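Local coordinates for DyP-type peroxidase (Thermobifida cellulosilytica, PDB 4GS1) that uses a haem iron and hydrogen peroxide to oxidise dyes and other electron donors, as a dye-decolourising peroxidase, at the protoporphyrin IX containing Fe site. Coordinates in Å, arbitrary orientation; residue numbers count along the deposited sequence, not the author numbering.

The protoporphyrin IX containing Fe site. Residues 201, 205-210, 247, 249, 266, 268, 303-304, 307, 317, 319, 338, 340, 351, 354-355, 358, 365, 369. With HEM (protoporphyrin IX containing Fe), chain B; OXY (oxygen molecule), chain C.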
ATOM      1  N   ASN A 201      12.797  -5.049  -7.784  1.00 14.56           N
ATOM      2  CA  ASN A 201      11.452  -5.620  -7.684  1.00 14.67           C
ATOM      3  C   ASN A 201      11.374  -6.676  -6.579  1.00 15.00           C
ATOM      4  O   ASN A 201      12.363  -6.913  -5.877  1.00 16.54           O
ATOM      5  CB  ASN A 201      10.994  -6.177  -9.050  1.00 13.49           C
ATOM      6  CG  ASN A 201      11.846  -7.335  -9.536  1.00 13.57           C
ATOM      7  OD1 ASN A 201      12.368  -8.111  -8.740  1.00 14.71           O
ATOM      8  ND2 ASN A 201      11.977  -7.469 -10.860  1.00 15.14           N
ATOM      9  N   GLN A 205      15.393  -8.355  -8.116  1.00 16.01           N
ATOM     10  CA  GLN A 205      16.139  -7.954  -9.309  1.00 17.99           C
ATOM     11  C   GLN A 205      16.166  -6.447  -9.518  1.00 18.72           C
ATOM     12  O   GLN A 205      15.152  -5.773  -9.343  1.00 17.60           O
ATOM     13  CB  GLN A 205      15.504  -8.599 -10.541  1.00 17.33           C
ATOM     14  CG  GLN A 205      15.539 -10.117 -10.526  1.00 16.57           C
ATOM     15  CD  GLN A 205      14.303 -10.734 -11.146  1.00 17.82           C
ATOM     16  OE1 GLN A 205      13.366 -10.032 -11.544  1.00 16.66           O
ATOM     17  NE2 GLN A 205      14.280 -12.057 -11.211  1.00 17.26           N
ATOM     18  N   ILE A 206      17.320  -5.922  -9.920  1.00 16.06           N
ATOM     19  CA  ILE A 206      17.382  -4.549 -10.397  1.00 17.69           C
ATOM     20  C   ILE A 206      16.531  -4.485 -11.664  1.00 17.75           C
ATOM     21  O   ILE A 206      16.660  -5.334 -12.549  1.00 17.14           O
ATOM     22  CB  ILE A 206      18.846  -4.121 -10.668  1.00 19.01           C
ATOM     23  CG1 ILE A 206      19.591  -3.943  -9.336  1.00 18.05           C
ATOM     24  CG2 ILE A 206      18.883  -2.832 -11.475  1.00 19.36           C
ATOM     25  CD1 ILE A 206      21.121  -3.857  -9.466  1.00 22.36           C
ATOM     26  N   ASP A 207      15.640  -3.501 -11.740  1.00 16.46           N
ATOM     27  CA  ASP A 207      14.615  -3.473 -12.790  1.00 17.75           C
ATOM     28  C   ASP A 207      14.542  -2.087 -13.427  1.00 20.37           C
ATOM     29  O   ASP A 207      14.106  -1.121 -12.782  1.00 18.26           O
ATOM     30  CB  ASP A 207      13.249  -3.857 -12.184  1.00 19.59           C
ATOM     31  CG  ASP A 207      12.273  -4.410 -13.208  1.00 27.10           C
ATOM     32  OD1 ASP A 207      12.404  -4.057 -14.403  1.00 25.72           O
ATOM     33  OD2 ASP A 207      11.366  -5.199 -12.817  1.00 22.59           O
ATOM     34  N   GLY A 208      14.993  -1.989 -14.679  1.00 18.50           N
ATOM     35  CA  GLY A 208      14.940  -0.752 -15.446  1.00 19.86           C
ATOM     36  C   GLY A 208      16.213  -0.419 -16.207  1.00 19.49           C
ATOM     37  O   GLY A 208      16.241   0.517 -17.008  1.00 19.53           O
ATOM     38  N   THR A 209      17.274  -1.182 -15.958  1.00 14.86           N
ATOM     39  CA  THR A 209      18.598  -0.892 -16.517  1.00 14.13           C
ATOM     40  C   THR A 209      18.619  -0.567 -18.019  1.00 18.71           C
ATOM     41  O   THR A 209      19.208   0.439 -18.438  1.00 19.54           O
ATOM     42  CB  THR A 209      19.574  -2.054 -16.242  1.00 16.92           C
ATOM     43  OG1 THR A 209      19.662  -2.270 -14.829  1.00 19.02           O
ATOM     44  CG2 THR A 209      20.955  -1.740 -16.796  1.00 18.28           C
ATOM     45  N   ALA A 210      17.965  -1.398 -18.823  1.00 15.95           N
ATOM     46  CA  ALA A 210      18.060  -1.268 -20.277  1.00 16.66           C
ATOM     47  C   ALA A 210      17.100  -0.252 -20.898  1.00 19.08           C
ATOM     48  O   ALA A 210      17.084  -0.089 -22.125  1.00 18.27           O
ATOM     49  CB  ALA A 210      17.903  -2.627 -20.940  1.00 19.91           C
ATOM     50  N   ILE A 247       1.103  -8.470 -13.148  1.00 11.66           N
ATOM     51  CA  ILE A 247       1.819  -9.739 -13.258  1.00 11.09           C
ATOM     52  C   ILE A 247       2.141 -10.303 -11.879  1.00 10.77           C
ATOM     53  O   ILE A 247       3.016  -9.792 -11.168  1.00 13.81           O
ATOM     54  CB  ILE A 247       3.128  -9.602 -14.066  1.00 14.13           C
ATOM     55  CG1 ILE A 247       2.864  -8.931 -15.420  1.00 14.20           C
ATOM     56  CG2 ILE A 247       3.746 -10.989 -14.276  1.00 11.60           C
ATOM     57  CD1 ILE A 247       4.139  -8.652 -16.234  1.00 12.90           C
ATOM     58  N   MET A 249       3.780 -12.612  -9.192  1.00 11.50           N
ATOM     59  CA  MET A 249       5.029 -13.360  -9.086  1.00 11.47           C
ATOM     60  C   MET A 249       4.831 -14.582  -8.217  1.00 12.99           C
ATOM     61  O   MET A 249       4.265 -14.485  -7.128  1.00 14.03           O
ATOM     62  CB  MET A 249       6.128 -12.490  -8.461  1.00 13.63           C
ATOM     63  CG  MET A 249       6.629 -11.388  -9.364  1.00 12.61           C
ATOM     64  SD  MET A 249       7.640 -10.240  -8.392  1.00 15.32           S
ATOM     65  CE  MET A 249       8.512  -9.363  -9.692  1.00 15.23           C
ATOM     66  N   ILE A 266      16.978 -14.601 -15.548  1.00 16.93           N
ATOM     67  CA  ILE A 266      17.001 -13.254 -16.113  1.00 15.11           C
ATOM     68  C   ILE A 266      18.148 -13.057 -17.093  1.00 20.12           C
ATOM     69  O   ILE A 266      17.952 -12.510 -18.184  1.00 16.42           O
ATOM     70  CB  ILE A 266      17.130 -12.202 -14.998  1.00 16.57           C
ATOM     71  CG1 ILE A 266      15.873 -12.216 -14.122  1.00 20.25           C
ATOM     72  CG2 ILE A 266      17.342 -10.814 -15.591  1.00 17.73           C
ATOM     73  CD1 ILE A 266      14.593 -11.837 -14.879  1.00 16.41           C
ATOM     74  N   ARG A 268      21.154 -11.789 -15.694  1.00 20.22           N
ATOM     75  CA  ARG A 268      21.950 -10.768 -15.028  1.00 18.24           C
ATOM     76  C   ARG A 268      22.189 -11.164 -13.580  1.00 25.60           C
ATOM     77  O   ARG A 268      21.408 -11.919 -13.002  1.00 20.55           O
ATOM     78  CB  ARG A 268      21.235  -9.409 -15.074  1.00 18.11           C
ATOM     79  CG  ARG A 268      21.207  -8.737 -16.451  1.00 18.04           C
ATOM     80  CD  ARG A 268      20.527  -7.385 -16.346  1.00 17.33           C
ATOM     81  NE  ARG A 268      20.586  -6.588 -17.575  1.00 19.20           N
ATOM     82  CZ  ARG A 268      21.533  -5.689 -17.843  1.00 22.87           C
ATOM     83  NH1 ARG A 268      22.524  -5.490 -16.985  1.00 20.07           N
ATOM     84  NH2 ARG A 268      21.497  -4.997 -18.976  1.00 20.82           N
ATOM     85  N   HIS A 303      15.533 -14.182 -19.885  1.00 14.80           N
ATOM     86  CA  HIS A 303      14.612 -13.079 -20.137  1.00 14.89           C
ATOM     87  C   HIS A 303      15.235 -11.962 -20.968  1.00 18.33           C
ATOM     88  O   HIS A 303      14.641 -11.516 -21.958  1.00 15.05           O
ATOM     89  CB  HIS A 303      14.129 -12.528 -18.795  1.00 13.92           C
ATOM     90  CG  HIS A 303      13.096 -11.452 -18.909  1.00 15.11           C
ATOM     91  ND1 HIS A 303      11.831 -11.686 -19.404  1.00 12.91           N
ATOM     92  CD2 HIS A 303      13.137 -10.146 -18.558  1.00 16.37           C
ATOM     93  CE1 HIS A 303      11.135 -10.560 -19.363  1.00 15.94           C
ATOM     94  NE2 HIS A 303      11.898  -9.621 -18.856  1.00 13.81           N
ATOM     95  N   VAL A 304      16.420 -11.498 -20.576  1.00 14.83           N
ATOM     96  CA  VAL A 304      17.025 -10.369 -21.283  1.00 14.57           C
ATOM     97  C   VAL A 304      17.512 -10.740 -22.678  1.00 16.12           C
ATOM     98  O   VAL A 304      17.651  -9.864 -23.536  1.00 17.50           O
ATOM     99  CB  VAL A 304      18.161  -9.671 -20.490  1.00 19.43           C
ATOM    100  CG1 VAL A 304      17.687  -9.284 -19.093  1.00 17.50           C
ATOM    101  CG2 VAL A 304      19.417 -10.548 -20.431  1.00 19.37           C
ATOM    102  N   ALA A 307      14.183 -10.661 -24.734  1.00 16.02           N
ATOM    103  CA  ALA A 307      13.573  -9.325 -24.741  1.00 16.13           C
ATOM    104  C   ALA A 307      14.426  -8.269 -25.442  1.00 17.77           C
ATOM    105  O   ALA A 307      13.969  -7.144 -25.666  1.00 18.17           O
ATOM    106  CB  ALA A 307      13.247  -8.872 -23.316  1.00 15.90           C
ATOM    107  N   MET A 317      10.698  -0.358 -25.621  1.00 13.71           N
ATOM    108  CA  MET A 317       9.701   0.365 -24.854  1.00 13.38           C
ATOM    109  C   MET A 317      10.392   0.928 -23.627  1.00 16.77           C
ATOM    110  O   MET A 317      11.527   0.553 -23.323  1.00 16.98           O
ATOM    111  CB  MET A 317       8.566  -0.581 -24.451  1.00 14.67           C
ATOM    112  CG  MET A 317       8.979  -1.599 -23.386  1.00 15.79           C
ATOM    113  SD  MET A 317       8.085  -3.167 -23.462  1.00 16.34           S
ATOM    114  CE  MET A 317       8.884  -3.899 -24.895  1.00 17.68           C
ATOM    115  N   ARG A 319      10.008   0.923 -19.689  1.00 14.41           N
ATOM    116  CA  ARG A 319       9.322   0.221 -18.609  1.00 13.18           C
ATOM    117  C   ARG A 319       9.390   1.047 -17.330  1.00 18.15           C
ATOM    118  O   ARG A 319      10.479   1.405 -16.875  1.00 17.19           O
ATOM    119  CB  ARG A 319       9.967  -1.150 -18.413  1.00 12.21           C
ATOM    120  CG  ARG A 319       9.729  -2.090 -19.593  1.00 14.37           C
ATOM    121  CD  ARG A 319      10.645  -3.313 -19.537  1.00 16.10           C
ATOM    122  NE  ARG A 319      12.028  -2.884 -19.737  1.00 15.86           N
ATOM    123  CZ  ARG A 319      13.013  -3.084 -18.868  1.00 18.16           C
ATOM    124  NH1 ARG A 319      12.793  -3.735 -17.737  1.00 15.95           N
ATOM    125  NH2 ARG A 319      14.230  -2.630 -19.143  1.00 16.02           N
ATOM    126  N   LEU A 338       4.440  -7.614  -9.971  1.00 10.50           N
ATOM    127  CA  LEU A 338       4.884  -6.424 -10.689  1.00 12.02           C
ATOM    128  C   LEU A 338       3.701  -5.783 -11.385  1.00 13.31           C
ATOM    129  O   LEU A 338       3.025  -6.423 -12.198  1.00 15.21           O
ATOM    130  CB  LEU A 338       5.970  -6.797 -11.713  1.00 12.99           C
ATOM    131  CG  LEU A 338       6.550  -5.654 -12.554  1.00 14.29           C
ATOM    132  CD1 LEU A 338       7.284  -4.658 -11.649  1.00 18.77           C
ATOM    133  CD2 LEU A 338       7.486  -6.185 -13.636  1.00 16.24           C
ATOM    134  N   PHE A 340       3.341  -3.926 -14.097  1.00 12.42           N
ATOM    135  CA  PHE A 340       4.162  -3.653 -15.262  1.00 10.93           C
ATOM    136  C   PHE A 340       3.505  -2.549 -16.090  1.00 12.13           C
ATOM    137  O   PHE A 340       2.295  -2.585 -16.349  1.00 13.10           O
ATOM    138  CB  PHE A 340       4.304  -4.958 -16.066  1.00 10.77           C
ATOM    139  CG  PHE A 340       5.049  -4.816 -17.374  1.00 13.94           C
ATOM    140  CD1 PHE A 340       6.413  -5.084 -17.445  1.00 11.95           C
ATOM    141  CD2 PHE A 340       4.375  -4.455 -18.537  1.00 15.03           C
ATOM    142  CE1 PHE A 340       7.107  -4.958 -18.650  1.00 11.36           C
ATOM    143  CE2 PHE A 340       5.052  -4.340 -19.752  1.00 13.71           C
ATOM    144  CZ  PHE A 340       6.415  -4.589 -19.816  1.00 14.36           C
ATOM    145  N   PHE A 351       5.783  -3.208 -26.890  1.00 13.93           N
ATOM    146  CA  PHE A 351       5.325  -4.322 -26.069  1.00 14.43           C
ATOM    147  C   PHE A 351       4.950  -5.566 -26.861  1.00 17.05           C
ATOM    148  O   PHE A 351       5.383  -6.668 -26.519  1.00 16.71           O
ATOM    149  CB  PHE A 351       4.140  -3.883 -25.187  1.00 13.01           C
ATOM    150  CG  PHE A 351       3.495  -5.010 -24.431  1.00 15.06           C
ATOM    151  CD1 PHE A 351       4.010  -5.422 -23.212  1.00 13.85           C
ATOM    152  CD2 PHE A 351       2.373  -5.659 -24.935  1.00 14.64           C
ATOM    153  CE1 PHE A 351       3.423  -6.482 -22.509  1.00 16.44           C
ATOM    154  CE2 PHE A 351       1.779  -6.714 -24.236  1.00 15.72           C
ATOM    155  CZ  PHE A 351       2.311  -7.129 -23.029  1.00 15.41           C
ATOM    156  N   VAL A 354       7.688  -7.956 -28.492  1.00 16.82           N
ATOM    157  CA  VAL A 354       8.516  -8.501 -27.419  1.00 13.82           C
ATOM    158  C   VAL A 354       7.754  -9.571 -26.630  1.00 15.35           C
ATOM    159  O   VAL A 354       8.275 -10.665 -26.393  1.00 16.26           O
ATOM    160  CB  VAL A 354       9.061  -7.389 -26.491  1.00 15.41           C
ATOM    161  CG1 VAL A 354       9.874  -7.992 -25.355  1.00 15.73           C
ATOM    162  CG2 VAL A 354       9.937  -6.444 -27.289  1.00 17.48           C
ATOM    163  N   GLN A 355       6.517  -9.271 -26.239  1.00 14.31           N
ATOM    164  CA  GLN A 355       5.704 -10.256 -25.513  1.00 14.41           C
ATOM    165  C   GLN A 355       5.533 -11.546 -26.326  1.00 18.03           C
ATOM    166  O   GLN A 355       5.584 -12.647 -25.774  1.00 18.35           O
ATOM    167  CB  GLN A 355       4.343  -9.663 -25.115  1.00 15.66           C
ATOM    168  CG  GLN A 355       3.393 -10.648 -24.412  1.00 14.65           C
ATOM    169  CD  GLN A 355       3.821 -11.028 -23.001  1.00 20.07           C
ATOM    170  OE1 GLN A 355       4.875 -10.608 -22.525  1.00 17.34           O
ATOM    171  NE2 GLN A 355       3.001 -11.842 -22.326  1.00 20.21           N
ATOM    172  N   LEU A 358       8.697 -13.558 -25.825  1.00 16.39           N
ATOM    173  CA  LEU A 358       8.764 -14.169 -24.491  1.00 13.80           C
ATOM    174  C   LEU A 358       7.887 -15.414 -24.420  1.00 17.40           C
ATOM    175  O   LEU A 358       8.275 -16.431 -23.835  1.00 16.77           O
ATOM    176  CB  LEU A 358       8.323 -13.175 -23.410  1.00 14.43           C
ATOM    177  CG  LEU A 358       9.119 -11.876 -23.374  1.00 14.65           C
ATOM    178  CD1 LEU A 358       8.694 -11.043 -22.169  1.00 14.61           C
ATOM    179  CD2 LEU A 358      10.622 -12.157 -23.365  1.00 15.70           C
ATOM    180  N   LEU A 365      11.401 -16.973 -17.424  1.00 13.18           N
ATOM    181  CA  LEU A 365      10.608 -16.240 -16.445  1.00 12.36           C
ATOM    182  C   LEU A 365       9.119 -16.605 -16.486  1.00 15.17           C
ATOM    183  O   LEU A 365       8.383 -16.331 -15.535  1.00 16.12           O
ATOM    184  CB  LEU A 365      10.805 -14.732 -16.667  1.00 14.91           C
ATOM    185  CG  LEU A 365      10.182 -13.734 -15.694  1.00 16.92           C
ATOM    186  CD1 LEU A 365      10.743 -13.945 -14.290  1.00 16.15           C
ATOM    187  CD2 LEU A 365      10.451 -12.308 -16.165  1.00 15.52           C
ATOM    188  N   THR A 369       5.698 -16.393 -13.340  1.00 12.73           N
ATOM    189  CA  THR A 369       4.841 -15.205 -13.474  1.00 12.66           C
ATOM    190  C   THR A 369       3.472 -15.561 -14.048  1.00 13.97           C
ATOM    191  O   THR A 369       3.354 -16.481 -14.856  1.00 14.75           O
ATOM    192  CB  THR A 369       5.497 -14.125 -14.374  1.00 14.52           C
ATOM    193  OG1 THR A 369       5.908 -14.711 -15.615  1.00 17.50           O
ATOM    194  CG2 THR A 369       6.706 -13.519 -13.702  1.00 13.54           C
TER
HETATM  195  CHA HEM B 501      14.603  -6.495 -18.787  1.00 15.39           C
HETATM  196  CHB HEM B 501      12.221  -8.305 -14.963  1.00 14.51           C
HETATM  197  CHC HEM B 501       8.142  -8.678 -17.589  1.00 14.68           C
HETATM  198  CHD HEM B 501      10.396  -6.531 -21.329  1.00 14.29           C
HETATM  199  C1A HEM B 501      14.302  -6.977 -17.536  1.00 15.66           C
HETATM  200  C2A HEM B 501      15.251  -7.131 -16.457  1.00 14.94           C
HETATM  201  C3A HEM B 501      14.586  -7.629 -15.412  1.00 14.37           C
HETATM  202  C4A HEM B 501      13.204  -7.803 -15.790  1.00 15.23           C
HETATM  203  CMA HEM B 501      15.181  -7.966 -14.035  1.00 13.22           C
HETATM  204  CAA HEM B 501      16.763  -6.789 -16.522  1.00 14.92           C
HETATM  205  CBA HEM B 501      17.077  -5.360 -16.052  1.00 16.15           C
HETATM  206  CGA HEM B 501      16.541  -4.327 -17.010  1.00 19.26           C
HETATM  207  O1A HEM B 501      15.498  -3.704 -16.688  1.00 19.51           O
HETATM  208  O2A HEM B 501      17.144  -4.107 -18.101  1.00 16.62           O
HETATM  209  C1B HEM B 501      10.927  -8.583 -15.338  1.00 12.60           C
HETATM  210  C2B HEM B 501       9.920  -9.177 -14.489  1.00 13.60           C
HETATM  211  C3B HEM B 501       8.790  -9.302 -15.209  1.00 11.84           C
HETATM  212  C4B HEM B 501       9.039  -8.755 -16.538  1.00 13.81           C
HETATM  213  CMB HEM B 501      10.202  -9.606 -13.036  1.00 16.31           C
HETATM  214  CAB HEM B 501       7.414  -9.859 -14.776  1.00 14.08           C
HETATM  215  CBB HEM B 501       7.036  -9.956 -13.485  1.00 19.06           C
HETATM  216  C1C HEM B 501       8.396  -8.138 -18.847  1.00 14.26           C
HETATM  217  C2C HEM B 501       7.462  -8.055 -19.957  1.00 14.61           C
HETATM  218  C3C HEM B 501       8.084  -7.445 -20.989  1.00 15.01           C
HETATM  219  C4C HEM B 501       9.434  -7.149 -20.560  1.00 14.62           C
HETATM  220  CMC HEM B 501       6.005  -8.560 -19.873  1.00 19.50           C
HETATM  221  CAC HEM B 501       7.589  -7.096 -22.413  1.00 16.56           C
HETATM  222  CBC HEM B 501       6.523  -7.635 -23.004  1.00 30.53           C
HETATM  223  C1D HEM B 501      11.705  -6.306 -20.971  1.00 13.87           C
HETATM  224  C2D HEM B 501      12.669  -5.641 -21.808  1.00 14.82           C
HETATM  225  C3D HEM B 501      13.971  -5.633 -21.030  1.00 13.72           C
HETATM  226  C4D HEM B 501      13.683  -6.298 -19.790  1.00 16.16           C
HETATM  227  CMD HEM B 501      12.436  -5.053 -23.212  1.00 15.42           C
HETATM  228  CAD HEM B 501      15.324  -5.049 -21.479  1.00 15.51           C
HETATM  229  CBD HEM B 501      16.043  -6.059 -22.383  1.00 18.61           C
HETATM  230  CGD HEM B 501      17.337  -5.452 -22.877  1.00 22.15           C
HETATM  231  O1D HEM B 501      18.412  -5.724 -22.276  1.00 21.91           O
HETATM  232  O2D HEM B 501      17.299  -4.678 -23.873  1.00 25.37           O
HETATM  233  NA  HEM B 501      13.043  -7.395 -17.109  1.00 14.69           N
HETATM  234  NB  HEM B 501      10.361  -8.328 -16.576  1.00 12.96           N
HETATM  235  NC  HEM B 501       9.600  -7.580 -19.249  1.00 18.17           N
HETATM  236  ND  HEM B 501      12.340  -6.675 -19.784  1.00 13.53           N
HETATM  237 FE   HEM B 501      11.365  -7.593 -18.199  1.00 14.75          FE
HETATM  238  O1  OXY C 502      10.132  -4.674 -16.029  1.00 23.23           O
HETATM  239  O2  OXY C 502      10.648  -5.664 -16.996  1.00 24.09           O
HETATM  240  O   HOH W   1      18.583  -5.946 -19.572  1.00 18.19           O
HETATM  241  O   HOH W   2      19.547  -7.805 -23.531  1.00 22.78           O
HETATM  242  O   HOH W   3      15.790  -1.801 -24.167  1.00 43.03           O
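The haem lies almost wholly buried between a proximal and a distal wall. From the proximal side His303, at the start of helix 303-307, is the axial ligand: CG anti to the backbone N (chi1 -176°) sends the imidazole at the iron, NE2 to HEM FE 2.2 Å. Leu365 CD2 touches one face of that imidazole near its rim and also sits over the pyrrole ring containing NB, while Ala307 CB covers the pyrrole containing ND from the same wall. Across the porphyrin, OXY O2 of a modelled oxygen molecule, which may come from crystallisation and probably marks the peroxide position, completes a near-octahedral iron, OXY O2 to HEM FE 2.4 Å and 166° from His303 NE2.

Distal Arg319 bends at chi3 and lays its guanidinium flat over the ND pyrrole, with NE 3.5 Å from the ring centroid. Its NH1/NH2 end turns to one propionate: NH1 and NH2 both donate, in plane, to HEM O1A, at 2.9 Å for NH1, and Gly208 N adds a third bond to this oxygen. Ala210 N holds the sister oxygen O2A. Asp207, the distal acid of the DyP family, places OD1 2.9 Å from OXY O1 and forms a salt bridge with Arg319. Asn201 ND2 steadies its OD2 from above the carboxylate plane and also reaches Gln205 OE1 along a lone pair. Phe340 stacks on the NC pyrrole, tilted 30°, with its rim toward dioxygen.

This is the peroxidase active site, where Asp207 and Arg319 probably assist peroxide cleavage.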